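Local coordinates for nitrilotriacetate monooxygenase (PDB 3SDO), which probably acts as an FMN-dependent monooxygenase of the NtaA/SnaA/DszA family, using molecular oxygen to oxidise its substrate, at residues A[87-93]-A[119-123]; A[249-254]-A[266-270]; A[304-308]-A[336-340]. All blocks are in the same frame, centred on the assembly; numbering follows the deposited sequence.

Overall arrangement
The three contacts follow one another along the chain without touching. Contacts 1 and 2 belong to the TIM-barrel-like body, whereas contact 3 pairs two helices, 297-307 and 334-346, on the opposite side of the chain's centre from contact 1, about 47 Å away between centres. Contact 1 is partly buried and mainly polar: an arginine just before one barrel strand binds two backbone oxygens and a threonine hydroxyl of the connection that leads into the neighbouring strand. Contact 2, also partly buried, packs helix 243-259 on strand 268-277 through valines and rings, with one lysine hydrogen bond to the backbone. Contact 3, mostly buried, has no hydrogen bond between its segments and relies on methyl groups and phenylalanine rings.

Contact 1 (A[87-93]-A[119-123]); sequences AVLTSKI and ISGGR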
loop_
_atom_site.group_PDB
_atom_site.type_symbol
_atom_site.label_atom_id
_atom_site.label_comp_id
_atom_site.label_asym_id
_atom_site.label_seq_id
_atom_site.Cartn_x
_atom_site.Cartn_y
_atom_site.Cartn_z
ATOM N N ALA A 87 -9.108 4.101 -3.965
ATOM C CA ALA A 87 -9.046 4.939 -5.178
ATOM C C ALA A 87 -10.105 4.522 -6.188
ATOM O O ALA A 87 -10.785 5.339 -6.802
ATOM C CB ALA A 87 -7.667 4.810 -5.821
ATOM N N VAL A 88 -10.253 3.210 -6.311
ATOM C CA VAL A 88 -11.034 2.597 -7.352
ATOM C C VAL A 88 -12.550 2.562 -6.984
ATOM O O VAL A 88 -13.428 2.356 -7.838
ATOM C CB VAL A 88 -10.332 1.204 -7.612
ATOM C CG1 VAL A 88 -11.265 0.061 -7.477
ATOM C CG2 VAL A 88 -9.505 1.272 -8.876
ATOM N N LEU A 89 -12.853 2.810 -5.716
ATOM C CA LEU A 89 -14.222 2.870 -5.247
ATOM C C LEU A 89 -14.644 4.308 -4.964
ATOM O O LEU A 89 -15.704 4.536 -4.418
ATOM C CB LEU A 89 -14.407 1.995 -3.989
ATOM C CG LEU A 89 -14.091 0.508 -4.189
ATOM C CD1 LEU A 89 -14.131 -0.276 -2.872
ATOM C CD2 LEU A 89 -15.080 -0.157 -5.266
ATOM N N THR A 90 -13.807 5.269 -5.343
ATOM C CA THR A 90 -14.117 6.672 -5.195
ATOM C C THR A 90 -13.786 7.321 -6.533
ATOM O O THR A 90 -13.398 6.637 -7.474
ATOM C CB THR A 90 -13.311 7.324 -4.035
ATOM O OG1 THR A 90 -11.891 7.136 -4.226
ATOM C CG2 THR A 90 -13.733 6.756 -2.669
ATOM N N SER A 91 -13.925 8.633 -6.627
ATOM C CA SER A 91 -13.603 9.325 -7.874
ATOM C C SER A 91 -12.884 10.680 -7.725
ATOM O O SER A 91 -12.118 11.054 -8.613
ATOM C CB SER A 91 -14.877 9.485 -8.710
ATOM O OG SER A 91 -15.861 10.168 -7.977
ATOM N N LYS A 92 -13.123 11.416 -6.641
ATOM C CA LYS A 92 -12.588 12.787 -6.510
ATOM C C LYS A 92 -11.693 12.956 -5.307
ATOM O O LYS A 92 -10.746 13.753 -5.339
ATOM C CB LYS A 92 -13.705 13.821 -6.297
ATOM C CG LYS A 92 -14.686 14.026 -7.371
ATOM C CD LYS A 92 -15.597 15.260 -7.032
ATOM C CE LYS A 92 -14.852 16.613 -7.263
ATOM N NZ LYS A 92 -15.746 17.816 -7.519
ATOM N N ILE A 93 -12.036 12.288 -4.209
ATOM C CA ILE A 93 -11.373 12.551 -2.944
ATOM C C ILE A 93 -9.874 12.207 -3.006
ATOM O O ILE A 93 -9.465 11.193 -3.581
ATOM C CB ILE A 93 -12.081 11.866 -1.779
ATOM C CG1 ILE A 93 -11.611 12.432 -0.430
ATOM C CG2 ILE A 93 -11.855 10.344 -1.817
ATOM C CD1 ILE A 93 -12.573 12.105 0.739
ATOM N N ILE A 119 -3.105 5.413 -10.983
ATOM C CA ILE A 119 -4.344 4.643 -10.906
ATOM C C ILE A 119 -5.520 5.543 -10.529
ATOM O O ILE A 119 -6.629 5.388 -11.068
ATOM C CB ILE A 119 -4.230 3.486 -9.886
ATOM C CG1 ILE A 119 -3.286 2.412 -10.431
ATOM C CG2 ILE A 119 -5.652 2.899 -9.584
ATOM C CD1 ILE A 119 -2.751 1.393 -9.377
ATOM N N SER A 120 -5.254 6.486 -9.620
ATOM C CA SER A 120 -6.261 7.366 -9.067
ATOM C C SER A 120 -6.522 8.615 -9.915
ATOM O O SER A 120 -7.372 9.405 -9.571
ATOM C CB SER A 120 -5.861 7.818 -7.636
ATOM O OG SER A 120 -4.746 8.715 -7.635
ATOM N N GLY A 121 -5.780 8.819 -10.994
ATOM C CA GLY A 121 -5.997 10.006 -11.830
ATOM C C GLY A 121 -5.496 11.300 -11.190
ATOM O O GLY A 121 -6.047 12.384 -11.434
ATOM N N GLY A 122 -4.446 11.200 -10.392
ATOM C CA GLY A 122 -3.798 12.371 -9.818
ATOM C C GLY A 122 -4.333 12.801 -8.475
ATOM O O GLY A 122 -4.493 14.003 -8.222
ATOM N N ARG A 123 -4.587 11.840 -7.582
ATOM C CA ARG A 123 -5.146 12.143 -6.284
ATOM C C ARG A 123 -4.271 11.708 -5.102
ATOM O O ARG A 123 -4.713 11.777 -3.957
ATOM C CB ARG A 123 -6.520 11.468 -6.167
ATOM C CG ARG A 123 -7.568 12.037 -7.090
ATOM C CD ARG A 123 -8.948 11.425 -6.781
ATOM N NE ARG A 123 -9.109 10.069 -7.325
ATOM C CZ ARG A 123 -9.761 9.062 -6.737
ATOM N NH1 ARG A 123 -10.263 9.168 -5.508
ATOM N NH2 ARG A 123 -9.880 7.902 -7.377
#
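Ile119, in the last turn of helix 106-119, points toward 87-93, and its CG2 lies 4.2 Å from Val88 CG2. Both side chains also pack on the second subunit, Ile119 on its Phe77 and Val88 on its Phe39, so this edge of the contact borders the dimer interface. Ser120 sits beside Ala87, the two CB atoms 4.0 Å apart. Its OG accepts a hydrogen bond from Arg123 N at 3.1 Å, forming an ST motif, and is bonded back to Leu116 O in the helix. At Gly121 the chain leaves the helix with positive phi in a Schellman motif, and Gly122, again at positive phi, continues the turn. The turn closes the beta-alpha-beta unit of strand 94-100, helix 106-119 and strand 124-129, in a TIM-barrel-like sheet; 87-93 makes the equivalent link from helix 79-88 to strand 94-100, which lies parallel to 124-129. Arg123, just before its strand, then reaches across with chi1 m and chi2 t. NH2 donates to Ala87 O at 2.8 Å, while NH1 donates to both Thr90 OG1 and Ile93 O, each at 2.9 Å. These three acceptors lie near the guanidinium plane, with Ser91 O over one face. NE turns back to Ser120 O at 2.9 Å.

Contact 2 (A[249-254]-A[266-270]); sequences FYRRVK and HVKVF
Residues 249-254 form a regular helical stretch, and 268-270 begin a strand that runs nearly antiparallel to it, at 155° with 9.4 Å between the short axes. The CA atoms of Tyr250 and Val269 lie 6.4 Å apart, those of Lys254 and Val267 7.1 Å. Val269 (chi1 t) is the main bump. It fills a hollow lined by Phe249, Tyr250, Val253 and the aliphatic end of Lys254: its CB is 3.6 Å from Tyr250 CD2, its CG1 4.3 Å from Phe249 CD2, and its CG2 3.9 Å from Val253 CG1 and 4.2 Å from Lys254 CE. Both rings take chi1 t. Val253 is the reciprocal bump, since its CG1 also meets Val267 CG1 at 3.8 Å. Lys254, with chi1 and chi2 both m and then extended, bends round so that NZ donates to Val267 O at 2.8 Å; NZ also forms a salt bridge with Asp392, which accepts from Tyr250 OH too. This is the helix-on-strand packing of a beta-alpha-beta crossover in a TIM-barrel-like fold. Phe249, about 5 Å from the predicted FMN-binding Ser221 between side chains, leans on Ile226 of helix 223-232; with Val253 and Val267 it also covers Val236 of the parallel neighbour, strand 235-238.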
loop_
_atom_site.group_PDB
_atom_site.type_symbol
_atom_site.label_atom_id
_atom_site.label_comp_id
_atom_site.label_asym_id
_atom_site.label_seq_id
_atom_site.Cartn_x
_atom_site.Cartn_y
_atom_site.Cartn_z
ATOM N N PHE A 249 2.404 28.641 14.879
ATOM C CA PHE A 249 2.822 27.619 13.949
ATOM C C PHE A 249 2.573 28.057 12.514
ATOM O O PHE A 249 3.466 27.955 11.672
ATOM C CB PHE A 249 2.111 26.313 14.253
ATOM C CG PHE A 249 2.541 25.175 13.390
ATOM C CD1 PHE A 249 3.794 24.603 13.556
ATOM C CD2 PHE A 249 1.703 24.671 12.414
ATOM C CE1 PHE A 249 4.196 23.541 12.770
ATOM C CE2 PHE A 249 2.107 23.614 11.622
ATOM C CZ PHE A 249 3.353 23.052 11.801
ATOM N N TYR A 250 1.370 28.580 12.257
ATOM C CA TYR A 250 1.003 29.053 10.926
ATOM C C TYR A 250 2.023 30.082 10.429
ATOM O O TYR A 250 2.518 29.965 9.315
ATOM C CB TYR A 250 -0.420 29.638 10.957
ATOM C CG TYR A 250 -1.004 30.079 9.623
ATOM C CD1 TYR A 250 -0.729 31.336 9.098
ATOM C CD2 TYR A 250 -1.917 29.283 8.956
ATOM C CE1 TYR A 250 -1.293 31.757 7.880
ATOM C CE2 TYR A 250 -2.498 29.695 7.756
ATOM C CZ TYR A 250 -2.185 30.930 7.221
ATOM O OH TYR A 250 -2.753 31.317 6.022
ATOM N N ARG A 251 2.339 31.072 11.268
ATOM C CA ARG A 251 3.273 32.155 10.921
ATOM C C ARG A 251 4.682 31.653 10.655
ATOM O O ARG A 251 5.328 32.108 9.719
ATOM C CB ARG A 251 3.302 33.241 12.023
ATOM C CG ARG A 251 2.011 34.064 12.107
ATOM C CD ARG A 251 2.170 35.417 12.816
ATOM N NE ARG A 251 2.238 35.284 14.269
ATOM C CZ ARG A 251 3.361 35.239 14.993
ATOM N NH1 ARG A 251 4.569 35.313 14.420
ATOM N NH2 ARG A 251 3.272 35.116 16.312
ATOM N N ARG A 252 5.144 30.699 11.459
ATOM C CA ARG A 252 6.488 30.133 11.285
ATOM C C ARG A 252 6.622 29.319 10.001
ATOM O O ARG A 252 7.639 29.426 9.301
ATOM C CB ARG A 252 6.870 29.277 12.503
ATOM C CG ARG A 252 6.944 30.062 13.793
ATOM C CD ARG A 252 7.228 29.161 14.983
ATOM N NE ARG A 252 8.587 28.630 14.947
ATOM C CZ ARG A 252 9.007 27.604 15.684
ATOM N NH1 ARG A 252 8.161 26.963 16.493
ATOM N NH2 ARG A 252 10.274 27.200 15.600
ATOM N N VAL A 253 5.598 28.517 9.684
ATOM C CA VAL A 253 5.625 27.678 8.480
ATOM C C VAL A 253 5.625 28.572 7.229
ATOM O O VAL A 253 6.408 28.370 6.284
ATOM C CB VAL A 253 4.430 26.710 8.434
ATOM C CG1 VAL A 253 4.274 26.108 6.997
ATOM C CG2 VAL A 253 4.585 25.624 9.528
ATOM N N LYS A 254 4.773 29.584 7.231
ATOM C CA LYS A 254 4.720 30.507 6.102
ATOM C C LYS A 254 6.030 31.270 5.932
ATOM O O LYS A 254 6.524 31.400 4.803
ATOM C CB LYS A 254 3.525 31.461 6.236
ATOM C CG LYS A 254 2.163 30.740 6.207
ATOM C CD LYS A 254 1.608 30.434 4.815
ATOM C CE LYS A 254 0.231 29.738 4.971
ATOM N NZ LYS A 254 -0.500 29.392 3.743
ATOM N N HIS A 266 1.063 28.740 -1.391
ATOM C CA HIS A 266 0.899 27.350 -1.832
ATOM C C HIS A 266 1.440 26.353 -0.812
ATOM O O HIS A 266 1.684 25.194 -1.141
ATOM C CB HIS A 266 1.573 27.132 -3.176
ATOM C CG HIS A 266 1.097 28.073 -4.230
ATOM N ND1 HIS A 266 -0.238 28.357 -4.411
ATOM C CD2 HIS A 266 1.772 28.793 -5.158
ATOM C CE1 HIS A 266 -0.364 29.231 -5.392
ATOM N NE2 HIS A 266 0.839 29.520 -5.858
ATOM N N VAL A 267 1.632 26.802 0.420
ATOM C CA VAL A 267 1.940 25.879 1.513
ATOM C C VAL A 267 0.786 25.956 2.461
ATOM O O VAL A 267 0.679 26.909 3.241
ATOM C CB VAL A 267 3.216 26.249 2.248
ATOM C CG1 VAL A 267 3.505 25.185 3.366
ATOM C CG2 VAL A 267 4.379 26.429 1.242
ATOM N N LYS A 268 -0.091 24.962 2.379
ATOM C CA LYS A 268 -1.335 24.977 3.127
ATOM C C LYS A 268 -1.118 24.511 4.574
ATOM O O LYS A 268 -0.427 23.511 4.822
ATOM C CB LYS A 268 -2.364 24.065 2.448
ATOM C CG LYS A 268 -2.588 24.335 0.958
ATOM C CD LYS A 268 -3.150 25.731 0.686
ATOM C CE LYS A 268 -3.564 25.821 -0.763
ATOM N NZ LYS A 268 -4.115 27.118 -1.180
ATOM N N VAL A 269 -1.725 25.197 5.527
ATOM C CA VAL A 269 -1.617 24.806 6.938
ATOM C C VAL A 269 -2.973 24.329 7.449
ATOM O O VAL A 269 -3.950 25.086 7.428
ATOM C CB VAL A 269 -1.085 25.951 7.795
ATOM C CG1 VAL A 269 -1.128 25.593 9.272
ATOM C CG2 VAL A 269 0.353 26.342 7.366
ATOM N N PHE A 270 -3.008 23.079 7.917
ATOM C CA PHE A 270 -4.231 22.376 8.315
ATOM C C PHE A 270 -4.134 21.833 9.751
ATOM O O PHE A 270 -3.708 20.697 9.970
ATOM C CB PHE A 270 -4.478 21.212 7.342
ATOM C CG PHE A 270 -4.720 21.644 5.902
ATOM C CD1 PHE A 270 -5.320 22.871 5.588
ATOM C CD2 PHE A 270 -4.374 20.817 4.865
ATOM C CE1 PHE A 270 -5.558 23.229 4.251
ATOM C CE2 PHE A 270 -4.633 21.152 3.554
ATOM C CZ PHE A 270 -5.205 22.338 3.232
#

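Contact 3 (A[304-308]-A[336-340]); sequences LSHFF and TTDNI
Two helical segments meet here through side chains, with no hydrogen bond between them. Segment 304-308 is the end of helix 297-307: Phe307 N bonds to Leu304 O and Phe308 N to Ser305 O, both at 3.1 Å, and Phe308 leaves helical geometry at phi/psi -119/44. Segment 336-340 is regular helix, with Ile340 N on Thr336 O at 2.9 Å. The closest CA pair is Phe307 and Thr337, 6.4 Å apart. Phe307 (chi1 -65°, chi2 -60°) presents a ring face to Thr336 (chi1 m), whose CG2 lies 4.0 Å from the ring centroid and 9° off its normal. Phe308 (chi1 -70°, chi2 -88°) receives Thr337 likewise, with CG2 3.8 Å from its centroid and 13° off the normal. Both are CH-pi contacts. Thr337 adopts chi1 p, its OG1 bonded back to Gln334 O, and its CG2 comes as close as 3.0 Å to Phe307 O. Ile340, chi1 m and chi2 t, extends CD1 to Phe307 CD2 and Phe308 CE2, each at 4.2 Å; Leu304, its chi1 at -106° between wells, brings CD2 to 3.9 Å from Ile340 CD1. Phe333 meets Phe307 edge-to-face. Methyl-on-ring and aliphatic packing of this kind joins helices 297-307, 334-346 and 351-363, between strands 268-277 and 372-373 of the luciferase-like, TIM-barrel-type fold.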
loop_
_atom_site.group_PDB
_atom_site.type_symbol
_atom_site.label_atom_id
_atom_site.label_comp_id
_atom_site.label_asym_id
_atom_site.label_seq_id
_atom_site.Cartn_x
_atom_site.Cartn_y
_atom_site.Cartn_z
ATOM N N LEU A 304 -3.530 7.389 35.514
ATOM C CA LEU A 304 -3.116 8.233 36.641
ATOM C C LEU A 304 -1.982 7.583 37.454
ATOM O O LEU A 304 -1.056 8.257 37.924
ATOM C CB LEU A 304 -4.266 8.437 37.625
ATOM C CG LEU A 304 -5.065 9.723 37.794
ATOM C CD1 LEU A 304 -5.746 9.580 39.146
ATOM C CD2 LEU A 304 -4.248 11.018 37.721
ATOM N N SER A 305 -2.112 6.277 37.673
ATOM C CA SER A 305 -1.123 5.474 38.414
ATOM C C SER A 305 0.289 5.653 37.821
ATOM O O SER A 305 1.274 5.714 38.551
ATOM C CB SER A 305 -1.563 3.990 38.372
ATOM O OG SER A 305 -0.761 3.147 39.184
ATOM N N HIS A 306 0.360 5.759 36.500
ATOM C CA HIS A 306 1.603 5.991 35.752
ATOM C C HIS A 306 2.422 7.195 36.271
ATOM O O HIS A 306 3.661 7.165 36.313
ATOM C CB HIS A 306 1.229 6.160 34.249
ATOM C CG HIS A 306 2.342 6.621 33.365
ATOM N ND1 HIS A 306 3.446 5.844 33.084
ATOM C CD2 HIS A 306 2.502 7.769 32.661
ATOM C CE1 HIS A 306 4.252 6.504 32.268
ATOM N NE2 HIS A 306 3.700 7.675 31.993
ATOM N N PHE A 307 1.729 8.254 36.660
ATOM C CA PHE A 307 2.395 9.473 37.070
ATOM C C PHE A 307 2.813 9.461 38.531
ATOM O O PHE A 307 3.610 10.297 38.941
ATOM C CB PHE A 307 1.504 10.672 36.761
ATOM C CG PHE A 307 1.267 10.878 35.274
ATOM C CD1 PHE A 307 2.327 11.109 34.417
ATOM C CD2 PHE A 307 -0.011 10.826 34.744
ATOM C CE1 PHE A 307 2.117 11.291 33.048
ATOM C CE2 PHE A 307 -0.230 11.001 33.368
ATOM C CZ PHE A 307 0.838 11.239 32.525
ATOM N N PHE A 308 2.278 8.525 39.310
ATOM C CA PHE A 308 2.538 8.467 40.744
ATOM C C PHE A 308 3.217 7.157 41.167
ATOM O O PHE A 308 2.851 6.555 42.177
ATOM C CB PHE A 308 1.221 8.649 41.508
ATOM C CG PHE A 308 0.659 10.033 41.433
ATOM C CD1 PHE A 308 1.034 10.993 42.360
ATOM C CD2 PHE A 308 -0.255 10.373 40.454
ATOM C CE1 PHE A 308 0.511 12.273 42.313
ATOM C CE2 PHE A 308 -0.801 11.635 40.397
ATOM C CZ PHE A 308 -0.419 12.593 41.333
ATOM N N THR A 336 4.047 17.137 35.986
ATOM C CA THR A 336 2.697 16.683 35.660
ATOM C C THR A 336 1.919 16.384 36.939
ATOM O O THR A 336 0.736 16.724 37.041
ATOM C CB THR A 336 2.710 15.437 34.747
ATOM O OG1 THR A 336 3.386 15.752 33.538
ATOM C CG2 THR A 336 1.299 15.011 34.405
ATOM N N THR A 337 2.565 15.765 37.925
ATOM C CA THR A 337 1.867 15.488 39.168
ATOM C C THR A 337 1.506 16.802 39.863
ATOM O O THR A 337 0.426 16.918 40.448
ATOM C CB THR A 337 2.622 14.494 40.103
ATOM O OG1 THR A 337 3.922 14.996 40.447
ATOM C CG2 THR A 337 2.748 13.146 39.426
ATOM N N ASP A 338 2.385 17.798 39.764
ATOM C CA ASP A 338 2.068 19.145 40.259
ATOM C C ASP A 338 0.837 19.724 39.537
ATOM O O ASP A 338 -0.042 20.301 40.176
ATOM C CB ASP A 338 3.266 20.089 40.107
ATOM C CG ASP A 338 4.352 19.852 41.160
ATOM O OD1 ASP A 338 4.104 19.140 42.160
ATOM O OD2 ASP A 338 5.463 20.399 40.992
ATOM N N ASN A 339 0.772 19.571 38.221
ATOM C CA ASN A 339 -0.388 20.078 37.471
ATOM C C ASN A 339 -1.670 19.408 37.955
ATOM O O ASN A 339 -2.702 20.057 38.130
ATOM C CB ASN A 339 -0.255 19.816 35.965
ATOM C CG ASN A 339 0.851 20.610 35.317
ATOM O OD1 ASN A 339 1.337 21.613 35.859
ATOM N ND2 ASN A 339 1.248 20.176 34.119
ATOM N N ILE A 340 -1.588 18.098 38.170
ATOM C CA ILE A 340 -2.734 17.316 38.603
ATOM C C ILE A 340 -3.216 17.783 39.993
ATOM O O ILE A 340 -4.407 18.072 40.198
ATOM C CB ILE A 340 -2.393 15.798 38.585
ATOM C CG1 ILE A 340 -2.286 15.311 37.134
ATOM C CG2 ILE A 340 -3.454 14.978 39.308
ATOM C CD1 ILE A 340 -1.745 13.893 36.980
#